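Local atomic coordinates of 'Carboxyl esterase 2 (Tuber melanosporum Mel28, PDB entry 5MIF), a protein that probably hydrolyses carboxylic esters, as an alpha/beta-hydrolase-fold carboxylesterase of a mycorrhizal fungus. Residues Ile38-Ala41 with Tyr42-Ile46; Ser127-Gly130 with Leu131-Leu135. One frame throughout, in Å; residues are numbered along the deposited sequence.

Interaction 1 of 2, residues Ile38-Ala41 with Tyr42-Ile46; sequences ITQA and YADAI
Tyr42, Ala43, Asp44 and Ala45 each give their amide N-H to the carbonyl four residues earlier, on Ile38, Thr39, Gln40 and Ala41, which defines regular alpha-helix; Ala43 N lies 2.9 Å from Thr39 O. On the outward side of this turn the same i to i+4 spacing brings Gln40 and Asp44 together. Gln40 NE2 donates to Asp44 OD1 at 3.0 Å, with an N-H...O angle of 140°, so the bond is clearly bent. The acceptor lies almost in the amide plane, whereas the donor stands above the carboxylate plane, and the two planes are 40° apart. The bend at chi2 of Gln40 (63°) turns the amide forward, toward the C-terminal end of the helix, where Asp44 stands. The Asp44 carboxylate also comes close to the Gln40 carbonyl, CG standing 3.2 Å from Gln40 O, a proximity of acceptor groups and not a bond. Replacing Gln40 with an alanine would probably leave Asp44 OD1 without this amide donor and its carboxylate freer to turn. Elsewhere on the helix, Ile46 CG2 sits over one face of the Tyr42 ring, 4.0 Å above its plane and offset toward the rim. Near the start of helix 37-47, Thr39 OG1 is hydrogen-bonded to Asp36. Thr39 and Tyr42 side chains pack on helix 323-326, Thr39 also touches strand 315-316, and Ile38 meets Arg306 of the second subunit.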
ATOM      1  N   ILE A  38      13.787  11.196  -5.422  1.00 51.31           N
ATOM      2  CA  ILE A  38      12.860  12.187  -5.958  1.00 52.41           C
ATOM      3  C   ILE A  38      12.292  13.075  -4.857  1.00 53.97           C
ATOM      4  O   ILE A  38      12.181  14.294  -5.021  1.00 52.35           O
ATOM      5  CB  ILE A  38      11.690  11.534  -6.714  1.00 51.34           C
ATOM      6  CG1 ILE A  38      12.190  10.829  -7.970  1.00 49.46           C
ATOM      7  CG2 ILE A  38      10.666  12.577  -7.118  1.00 48.43           C
ATOM      8  CD1 ILE A  38      11.076  10.225  -8.795  1.00 50.79           C
ATOM      9  N   THR A  39      11.914  12.446  -3.750  1.00 52.73           N
ATOM     10  CA  THR A  39      11.366  13.148  -2.600  1.00 52.47           C
ATOM     11  C   THR A  39      12.436  14.003  -1.920  1.00 54.90           C
ATOM     12  O   THR A  39      12.171  15.124  -1.482  1.00 58.15           O
ATOM     13  CB  THR A  39      10.757  12.161  -1.594  1.00 49.00           C
ATOM     14  OG1 THR A  39       9.671  11.466  -2.226  1.00 52.67           O
ATOM     15  CG2 THR A  39      10.224  12.903  -0.368  1.00 47.62           C
ATOM     16  N   GLN A  40      13.640  13.454  -1.831  1.00 53.12           N
ATOM     17  CA  GLN A  40      14.787  14.162  -1.284  1.00 55.90           C
ATOM     18  C   GLN A  40      15.107  15.403  -2.118  1.00 55.04           C
ATOM     19  O   GLN A  40      15.374  16.462  -1.573  1.00 58.02           O
ATOM     20  CB  GLN A  40      15.997  13.233  -1.230  1.00 55.15           C
ATOM     21  CG  GLN A  40      17.205  13.823  -0.551  1.00 58.43           C
ATOM     22  CD  GLN A  40      16.926  14.134   0.897  1.00 55.98           C
ATOM     23  OE1 GLN A  40      16.676  13.238   1.699  1.00 57.62           O
ATOM     24  NE2 GLN A  40      16.974  15.409   1.243  1.00 59.13           N
ATOM     25  N   ALA A  41      15.069  15.262  -3.439  1.00 56.08           N
ATOM     26  CA  ALA A  41      15.305  16.381  -4.350  1.00 55.73           C
ATOM     27  C   ALA A  41      14.276  17.480  -4.152  1.00 57.97           C
ATOM     28  O   ALA A  41      14.606  18.665  -4.155  1.00 59.40           O
ATOM     29  CB  ALA A  41      15.287  15.905  -5.791  1.00 50.97           C
ATOM     30  N   TYR A  42      13.020  17.086  -3.986  1.00 56.71           N
ATOM     31  CA  TYR A  42      11.962  18.056  -3.722  1.00 57.48           C
ATOM     32  C   TYR A  42      12.169  18.775  -2.386  1.00 55.30           C
ATOM     33  O   TYR A  42      11.995  19.987  -2.290  1.00 57.31           O
ATOM     34  CB  TYR A  42      10.600  17.375  -3.745  1.00 54.79           C
ATOM     35  CG  TYR A  42       9.475  18.293  -3.356  1.00 54.11           C
ATOM     36  CD1 TYR A  42       8.835  19.076  -4.310  1.00 54.42           C
ATOM     37  CD2 TYR A  42       9.055  18.393  -2.036  1.00 53.53           C
ATOM     38  CE1 TYR A  42       7.805  19.925  -3.961  1.00 51.15           C
ATOM     39  CE2 TYR A  42       8.022  19.236  -1.677  1.00 50.68           C
ATOM     40  CZ  TYR A  42       7.401  19.999  -2.643  1.00 52.36           C
ATOM     41  OH  TYR A  42       6.368  20.848  -2.293  1.00 51.75           O
ATOM     42  N   ALA A  43      12.498  18.009  -1.352  1.00 53.85           N
ATOM     43  CA  ALA A  43      12.739  18.557  -0.024  1.00 56.39           C
ATOM     44  C   ALA A  43      13.907  19.536  -0.048  1.00 61.83           C
ATOM     45  O   ALA A  43      13.866  20.586   0.590  1.00 61.21           O
ATOM     46  CB  ALA A  43      13.011  17.442   0.972  1.00 53.09           C
ATOM     47  N   ASP A  44      14.944  19.194  -0.803  1.00 60.98           N
ATOM     48  CA  ASP A  44      16.109  20.065  -0.908  1.00 65.97           C
ATOM     49  C   ASP A  44      15.730  21.377  -1.601  1.00 63.31           C
ATOM     50  O   ASP A  44      16.097  22.454  -1.139  1.00 66.79           O
ATOM     51  CB  ASP A  44      17.245  19.356  -1.641  1.00 58.02           C
ATOM     52  CG  ASP A  44      17.867  18.250  -0.805  1.00 61.72           C
ATOM     53  OD1 ASP A  44      17.667  18.260   0.434  1.00 59.88           O
ATOM     54  OD2 ASP A  44      18.569  17.383  -1.376  1.00 62.57           O
ATOM     55  N   ALA A  45      14.985  21.278  -2.701  1.00 63.10           N
ATOM     56  CA  ALA A  45      14.566  22.452  -3.469  1.00 65.96           C
ATOM     57  C   ALA A  45      13.667  23.448  -2.704  1.00 70.38           C
ATOM     58  O   ALA A  45      13.607  24.622  -3.072  1.00 74.27           O
ATOM     59  CB  ALA A  45      13.865  22.009  -4.752  1.00 57.21           C
ATOM     60  N   ILE A  46      12.974  23.002  -1.658  1.00 67.03           N
ATOM     61  CA  ILE A  46      12.062  23.897  -0.939  1.00 68.36           C
ATOM     62  C   ILE A  46      12.556  24.221   0.462  1.00 69.14           C
ATOM     63  O   ILE A  46      11.878  24.918   1.221  1.00 67.80           O
ATOM     64  CB  ILE A  46      10.641  23.306  -0.816  1.00 67.63           C
ATOM     65  CG1 ILE A  46      10.635  22.138   0.176  1.00 66.53           C
ATOM     66  CG2 ILE A  46      10.115  22.913  -2.179  1.00 67.20           C
ATOM     67  CD1 ILE A  46       9.255  21.780   0.698  1.00 64.54           C
TER

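Interaction 2 of 2, residues Ser127-Gly130 with Leu131-Leu135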
ATOM      1  N   SER A 127      -5.114  23.463  -7.446  1.00 42.42           N
ATOM      2  CA  SER A 127      -3.967  22.810  -6.848  1.00 45.83           C
ATOM      3  C   SER A 127      -4.163  21.308  -6.734  1.00 41.85           C
ATOM      4  O   SER A 127      -3.196  20.569  -6.566  1.00 39.26           O
ATOM      5  CB  SER A 127      -3.663  23.416  -5.479  1.00 44.04           C
ATOM      6  OG  SER A 127      -4.829  23.465  -4.685  1.00 50.05           O
ATOM      7  N   TYR A 128      -5.416  20.872  -6.792  1.00 42.42           N
ATOM      8  CA  TYR A 128      -5.735  19.454  -6.664  1.00 41.26           C
ATOM      9  C   TYR A 128      -6.098  18.807  -7.994  1.00 42.77           C
ATOM     10  O   TYR A 128      -6.591  17.684  -8.013  1.00 41.69           O
ATOM     11  CB  TYR A 128      -6.858  19.266  -5.637  1.00 35.52           C
ATOM     12  CG  TYR A 128      -6.289  19.183  -4.241  1.00 38.85           C
ATOM     13  CD1 TYR A 128      -5.891  20.339  -3.564  1.00 37.06           C
ATOM     14  CD2 TYR A 128      -6.108  17.950  -3.610  1.00 37.36           C
ATOM     15  CE1 TYR A 128      -5.342  20.273  -2.298  1.00 34.27           C
ATOM     16  CE2 TYR A 128      -5.562  17.875  -2.332  1.00 36.03           C
ATOM     17  CZ  TYR A 128      -5.179  19.042  -1.683  1.00 38.45           C
ATOM     18  OH  TYR A 128      -4.622  18.977  -0.425  1.00 38.08           O
ATOM     19  N   ARG A 129      -5.849  19.510  -9.100  1.00 43.32           N
ATOM     20  CA  ARG A 129      -6.208  18.989 -10.419  1.00 46.64           C
ATOM     21  C   ARG A 129      -5.501  17.660 -10.713  1.00 38.97           C
ATOM     22  O   ARG A 129      -6.088  16.771 -11.308  1.00 43.80           O
ATOM     23  CB  ARG A 129      -5.895  20.003 -11.532  1.00 48.30           C
ATOM     24  CG  ARG A 129      -6.207  19.464 -12.937  1.00 48.90           C
ATOM     25  CD  ARG A 129      -6.072  20.516 -14.017  1.00 53.59           C
ATOM     26  NE  ARG A 129      -4.701  21.016 -14.124  1.00 61.89           N
ATOM     27  CZ  ARG A 129      -4.298  21.910 -15.026  1.00 68.11           C
ATOM     28  NH1 ARG A 129      -5.159  22.386 -15.921  1.00 65.51           N
ATOM     29  NH2 ARG A 129      -3.033  22.323 -15.042  1.00 68.18           N
ATOM     30  N   GLY A 130      -4.241  17.544 -10.309  1.00 41.97           N
ATOM     31  CA  GLY A 130      -3.458  16.339 -10.532  1.00 39.84           C
ATOM     32  C   GLY A 130      -4.030  15.122  -9.810  1.00 42.74           C
ATOM     33  O   GLY A 130      -4.137  14.036 -10.378  1.00 43.03           O
ATOM     34  N   LEU A 131      -4.370  15.298  -8.543  1.00 39.77           N
ATOM     35  CA  LEU A 131      -4.949  14.220  -7.761  1.00 39.55           C
ATOM     36  C   LEU A 131      -6.351  13.863  -8.270  1.00 39.14           C
ATOM     37  O   LEU A 131      -6.690  12.687  -8.375  1.00 38.35           O
ATOM     38  CB  LEU A 131      -4.993  14.592  -6.273  1.00 38.34           C
ATOM     39  CG  LEU A 131      -5.631  13.519  -5.382  1.00 41.29           C
ATOM     40  CD1 LEU A 131      -5.005  12.126  -5.643  1.00 36.42           C
ATOM     41  CD2 LEU A 131      -5.526  13.903  -3.917  1.00 42.08           C
ATOM     42  N   ILE A 132      -7.162  14.867  -8.587  1.00 36.36           N
ATOM     43  CA  ILE A 132      -8.498  14.616  -9.102  1.00 37.12           C
ATOM     44  C   ILE A 132      -8.451  13.797 -10.397  1.00 39.53           C
ATOM     45  O   ILE A 132      -9.234  12.859 -10.587  1.00 39.14           O
ATOM     46  CB  ILE A 132      -9.257  15.921  -9.349  1.00 41.55           C
ATOM     47  CG1 ILE A 132      -9.529  16.635  -8.029  1.00 42.85           C
ATOM     48  CG2 ILE A 132     -10.582  15.650 -10.028  1.00 37.44           C
ATOM     49  CD1 ILE A 132     -10.006  18.053  -8.228  1.00 44.39           C
ATOM     50  N   THR A 133      -7.527  14.156 -11.280  1.00 38.13           N
ATOM     51  CA  THR A 133      -7.346  13.443 -12.546  1.00 43.06           C
ATOM     52  C   THR A 133      -6.964  11.976 -12.325  1.00 38.27           C
ATOM     53  O   THR A 133      -7.546  11.077 -12.928  1.00 40.41           O
ATOM     54  CB  THR A 133      -6.254  14.103 -13.402  1.00 43.19           C
ATOM     55  OG1 THR A 133      -6.572  15.484 -13.604  1.00 40.29           O
ATOM     56  CG2 THR A 133      -6.119  13.382 -14.738  1.00 46.39           C
ATOM     57  N   ASN A 134      -5.988  11.758 -11.449  1.00 36.24           N
ATOM     58  CA  ASN A 134      -5.565  10.422 -11.061  1.00 40.78           C
ATOM     59  C   ASN A 134      -6.740   9.599 -10.511  1.00 42.15           C
ATOM     60  O   ASN A 134      -6.928   8.451 -10.899  1.00 43.05           O
ATOM     61  CB  ASN A 134      -4.431  10.505 -10.026  1.00 42.56           C
ATOM     62  CG  ASN A 134      -3.083  10.777 -10.662  1.00 52.82           C
ATOM     63  OD1 ASN A 134      -2.866  10.435 -11.826  1.00 61.29           O
ATOM     64  ND2 ASN A 134      -2.171  11.406  -9.914  1.00 48.05           N
ATOM     65  N   LEU A 135      -7.510  10.187  -9.599  1.00 40.13           N
ATOM     66  CA  LEU A 135      -8.677   9.536  -9.016  1.00 38.26           C
ATOM     67  C   LEU A 135      -9.675   9.163 -10.095  1.00 41.89           C
ATOM     68  O   LEU A 135     -10.226   8.061 -10.104  1.00 41.61           O
ATOM     69  CB  LEU A 135      -9.348  10.451  -7.992  1.00 37.78           C
ATOM     70  CG  LEU A 135      -8.671  10.530  -6.625  1.00 38.69           C
ATOM     71  CD1 LEU A 135      -9.502  11.420  -5.715  1.00 38.20           C
ATOM     72  CD2 LEU A 135      -8.495   9.129  -6.024  1.00 36.99           C
TER
HETATM   73  O   HOH W   1      -2.947  17.526  -7.239  1.00 41.89           O
HETATM   74  O   HOH W   2      -2.774  13.606 -12.758  1.00 49.05           O
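Hydrogen bonds between Tyr128-Gly130 and Ile132-Asn134 form the first turn of helix 129-139, with Tyr128 at the N-cap position. Ile132 N meets Tyr128 O at 2.9 Å nearly along the C=O axis, and Asn134 N reaches Gly130 O at 3.1 Å. Arg129 O is gripped twice by one residue: Thr133 N donates at 3.0 Å and Thr133 OG1 at 2.7 Å, from opposite faces of the carbonyl plane. With OG1 turned beside its own backbone N (chi1 -56°), the threonine hydroxyl faces back down the helix to that carbonyl. Water adds two links. One water accepts from Leu131 N at 2.9 Å and can donate to Ser127 O, bridging the loop to the first turn, though more acceptors than protons are within its reach; another donates to Gly130 O and, weakly, to Asn134 OD1, whose protein partner is Arg137. This helix is the crossover of a beta-alpha-beta unit, joining strand 109-115 to strand 142-147 in the alpha/beta hydrolase sheet. Apolar contacts lie on its inner side. Leu131 CD2 approaches the edge of the Tyr128 ring, near its plane, 4.1 Å from CD2 of the tyrosine, while Ile132 CD1 lies 4.3 Å from Tyr128 CB. Beyond them, Leu131 packs on Tyr114 and Ile132 on Phe145; Tyr128 OH is hydrogen-bonded to Asp189, next to Ser190, the probable nucleophile.

From the N terminus, interaction 1 comes first, within helix 37-47, and is complete well before interaction 2 begins at Ser127. The two are in series: neither encloses nor crosses the other, and each closes just a helical turn, because its segments are consecutive. Strands 75-82, 90-97 and 109-115 of the central sheet lie between them in the chain. Residues 38-46 join an N-terminal helix to helix 323-326 and strand 315-316, whereas residues 127-135 belong to a crossover helix lying against strands 109-115 and 142-147. Their centres are 21 Å apart and their nearest atoms about 10 Å, so they do not touch directly.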